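Local structure of particle-associated glycoside hydrolase (Acinetobacter phage Fri1, 6C72) at residues A[309-317]-A[340-348]. The protein is a trimeric phage tailspike that probably cleaves the capsular polysaccharide of its Acinetobacter baumannii host during virus entry. Numbering follows the deposited sequence.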
loop_
_atom_site.group_PDB
_atom_site.type_symbol
_atom_site.label_atom_id
_atom_site.label_comp_id
_atom_site.label_asym_id
_atom_site.label_seq_id
_atom_site.Cartn_x
_atom_site.Cartn_y
_atom_site.Cartn_z
ATOM N N THR A 309 3.814 -4.834 -29.288
ATOM C CA THR A 309 3.784 -3.734 -28.338
ATOM C C THR A 309 3.074 -4.097 -27.046
ATOM O O THR A 309 2.846 -3.201 -26.226
ATOM C CB THR A 309 3.096 -2.520 -28.950
ATOM O OG1 THR A 309 1.788 -2.911 -29.404
ATOM C CG2 THR A 309 3.938 -1.931 -30.094
ATOM N N ASP A 310 2.698 -5.363 -26.862
ATOM C CA ASP A 310 2.083 -5.789 -25.611
ATOM C C ASP A 310 2.961 -5.434 -24.412
ATOM O O ASP A 310 4.181 -5.625 -24.431
ATOM C CB ASP A 310 1.849 -7.297 -25.612
ATOM C CG ASP A 310 0.742 -7.734 -26.533
ATOM O OD1 ASP A 310 -0.008 -6.883 -27.065
ATOM O OD2 ASP A 310 0.645 -8.960 -26.735
ATOM N N THR A 311 2.326 -4.936 -23.356
ATOM C CA THR A 311 3.035 -4.695 -22.116
ATOM C C THR A 311 2.033 -4.777 -20.973
ATOM O O THR A 311 0.858 -4.434 -21.145
ATOM C CB THR A 311 3.764 -3.337 -22.131
ATOM O OG1 THR A 311 4.558 -3.219 -20.942
ATOM C CG2 THR A 311 2.784 -2.176 -22.190
ATOM N N VAL A 312 2.490 -5.289 -19.825
ATOM C CA VAL A 312 1.661 -5.408 -18.629
ATOM C C VAL A 312 2.445 -4.905 -17.435
ATOM O O VAL A 312 3.592 -5.306 -17.230
ATOM C CB VAL A 312 1.187 -6.847 -18.369
ATOM C CG1 VAL A 312 0.413 -6.883 -17.059
ATOM C CG2 VAL A 312 0.304 -7.310 -19.506
ATOM N N TYR A 313 1.831 -4.029 -16.649
ATOM C CA TYR A 313 2.500 -3.508 -15.472
ATOM C C TYR A 313 1.445 -2.958 -14.523
ATOM O O TYR A 313 0.303 -2.730 -14.916
ATOM C CB TYR A 313 3.551 -2.445 -15.843
ATOM C CG TYR A 313 3.055 -1.320 -16.723
ATOM C CD1 TYR A 313 2.942 -1.483 -18.101
ATOM C CD2 TYR A 313 2.705 -0.086 -16.175
ATOM C CE1 TYR A 313 2.489 -0.464 -18.904
ATOM C CE2 TYR A 313 2.251 0.945 -16.979
ATOM C CZ TYR A 313 2.144 0.748 -18.345
ATOM O OH TYR A 313 1.684 1.769 -19.159
ATOM N N ASN A 314 1.840 -2.766 -13.260
ATOM C CA ASN A 314 0.964 -2.245 -12.206
ATOM C C ASN A 314 -0.220 -3.191 -11.972
ATOM O O ASN A 314 -1.368 -2.890 -12.274
ATOM C CB ASN A 314 0.478 -0.821 -12.545
ATOM C CG ASN A 314 1.636 0.159 -12.850
ATOM O OD1 ASN A 314 2.797 -0.113 -12.532
ATOM N ND2 ASN A 314 1.308 1.321 -13.418
ATOM N N VAL A 315 0.093 -4.356 -11.407
ATOM C CA VAL A 315 -0.901 -5.376 -11.106
ATOM C C VAL A 315 -0.809 -5.717 -9.630
ATOM O O VAL A 315 0.287 -5.963 -9.113
ATOM C CB VAL A 315 -0.707 -6.640 -11.962
ATOM C CG1 VAL A 315 -1.796 -7.669 -11.648
ATOM C CG2 VAL A 315 -0.695 -6.272 -13.455
ATOM N N THR A 316 -1.950 -5.725 -8.950
ATOM C CA THR A 316 -1.983 -6.034 -7.532
ATOM C C THR A 316 -2.967 -7.164 -7.287
ATOM O O THR A 316 -4.151 -7.053 -7.631
ATOM C CB THR A 316 -2.345 -4.797 -6.709
ATOM O OG1 THR A 316 -1.426 -3.742 -7.017
ATOM C CG2 THR A 316 -2.254 -5.089 -5.224
ATOM N N LEU A 317 -2.485 -8.229 -6.662
ATOM C CA LEU A 317 -3.300 -9.373 -6.279
ATOM C C LEU A 317 -3.330 -9.444 -4.748
ATOM O O LEU A 317 -2.313 -9.755 -4.112
ATOM C CB LEU A 317 -2.732 -10.642 -6.905
ATOM C CG LEU A 317 -2.627 -10.509 -8.426
ATOM C CD1 LEU A 317 -1.171 -10.453 -8.919
ATOM C CD2 LEU A 317 -3.420 -11.604 -9.145
ATOM N N ASN A 340 8.791 -4.441 -22.271
ATOM C CA ASN A 340 8.591 -3.090 -22.790
ATOM C C ASN A 340 7.770 -2.220 -21.838
ATOM O O ASN A 340 7.010 -1.350 -22.276
ATOM C CB ASN A 340 7.942 -3.120 -24.188
ATOM C CG ASN A 340 8.794 -3.871 -25.235
ATOM O OD1 ASN A 340 10.025 -3.852 -25.192
ATOM N ND2 ASN A 340 8.135 -4.498 -26.190
ATOM N N THR A 341 7.873 -2.463 -20.535
ATOM C CA THR A 341 7.148 -1.636 -19.581
ATOM C C THR A 341 7.832 -0.279 -19.452
ATOM O O THR A 341 9.050 -0.171 -19.632
ATOM C CB THR A 341 7.052 -2.308 -18.207
ATOM O OG1 THR A 341 8.352 -2.384 -17.593
ATOM C CG2 THR A 341 6.430 -3.712 -18.333
ATOM N N PRO A 342 7.068 0.773 -19.148
ATOM C CA PRO A 342 7.654 2.126 -19.135
ATOM C C PRO A 342 8.781 2.307 -18.129
ATOM O O PRO A 342 9.725 3.063 -18.407
ATOM C CB PRO A 342 6.461 3.025 -18.798
ATOM C CG PRO A 342 5.454 2.094 -18.121
ATOM C CD PRO A 342 5.637 0.776 -18.803
ATOM N N THR A 343 8.725 1.658 -16.971
ATOM C CA THR A 343 9.791 1.826 -15.990
ATOM C C THR A 343 10.754 0.654 -15.928
ATOM O O THR A 343 11.791 0.765 -15.267
ATOM C CB THR A 343 9.221 2.063 -14.587
ATOM O OG1 THR A 343 8.687 0.831 -14.081
ATOM C CG2 THR A 343 8.154 3.156 -14.602
ATOM N N GLY A 344 10.491 -0.429 -16.632
ATOM C CA GLY A 344 11.353 -1.584 -16.530
ATOM C C GLY A 344 10.989 -2.554 -15.430
ATOM O O GLY A 344 11.599 -3.628 -15.349
ATOM N N SER A 345 10.014 -2.211 -14.581
ATOM C CA SER A 345 9.463 -3.118 -13.598
ATOM C C SER A 345 8.022 -3.451 -13.969
ATOM O O SER A 345 7.285 -2.573 -14.430
ATOM C CB SER A 345 9.506 -2.511 -12.190
ATOM O OG SER A 345 8.799 -3.302 -11.257
ATOM N N PRO A 346 7.606 -4.715 -13.863
ATOM C CA PRO A 346 6.182 -5.018 -14.049
ATOM C C PRO A 346 5.328 -4.532 -12.884
ATOM O O PRO A 346 4.100 -4.460 -13.027
ATOM C CB PRO A 346 6.165 -6.545 -14.166
ATOM C CG PRO A 346 7.335 -6.969 -13.289
ATOM C CD PRO A 346 8.385 -5.896 -13.449
ATOM N N ASN A 347 5.948 -4.171 -11.754
ATOM C CA ASN A 347 5.242 -3.636 -10.591
ATOM C C ASN A 347 4.041 -4.515 -10.249
ATOM O O ASN A 347 2.894 -4.063 -10.171
ATOM C CB ASN A 347 4.837 -2.187 -10.836
ATOM C CG ASN A 347 4.333 -1.505 -9.590
ATOM O OD1 ASN A 347 4.638 -1.920 -8.458
ATOM N ND2 ASN A 347 3.544 -0.452 -9.784
ATOM N N VAL A 348 4.331 -5.810 -10.126
ATOM C CA VAL A 348 3.369 -6.850 -9.797
ATOM C C VAL A 348 3.551 -7.215 -8.332
ATOM O O VAL A 348 4.658 -7.550 -7.906
ATOM C CB VAL A 348 3.588 -8.080 -10.685
ATOM C CG1 VAL A 348 2.687 -9.218 -10.239
ATOM C CG2 VAL A 348 3.396 -7.720 -12.136
HETATM O O HOH W 1 1.258 -2.981 -8.068
#
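Val315 bridges Val348 in parallel, with Asn314 opposite Asn347 one step earlier, where the strand of 309-317 meets the end of the loop 340-348. Asn314 N donates to Pro346 O (2.8 Å) and Val315 N to Asn347 O (3.1 Å); Val348 CA returns a CA-H...O contact to Val315 O. Both asparagines have positive phi, so the chain bends alike in the two neighbouring segments. Their side chains cross: Asn347 ND2 gives a nearly straight bond to Asn314 OD1 (2.9 Å), which lies close to the Asn347 amide plane, whereas the donor sits well above the plane of the accepting carbonyl, the two amides being turned 82° apart. Asn314 ND2 continues the row to Asp279, between strands 277-278 and 280-283, which both pair with 312-318. Beyond the bend, Pro342 CD rests over the centre of the Tyr313 ring, 3.5 Å from its centroid, a CH-pi contact; with chi1 52°, Tyr313 CG lies between its backbone N and carbonyl carbon. The ring also stacks with His278. Thr341 CG2 touches Val312 O and Thr311 OG1 (3.2 Å), itself hydrogen-bonded to Gln339 O. Ser345 OG accepts from Asn347 N in an ST turn and is also hydrogen-bonded to Lys370 O. Val348 CG2 packs on Val315 CB (4.2 Å), beside Ile302 and Leu274. At the subunit interface Pro342 O is hydrogen-bonded to Thr402 OG1 of the second subunit. Such parallel pairing is characteristic of successive coils of a right-handed beta-helix, the fold of many trimeric tailspikes.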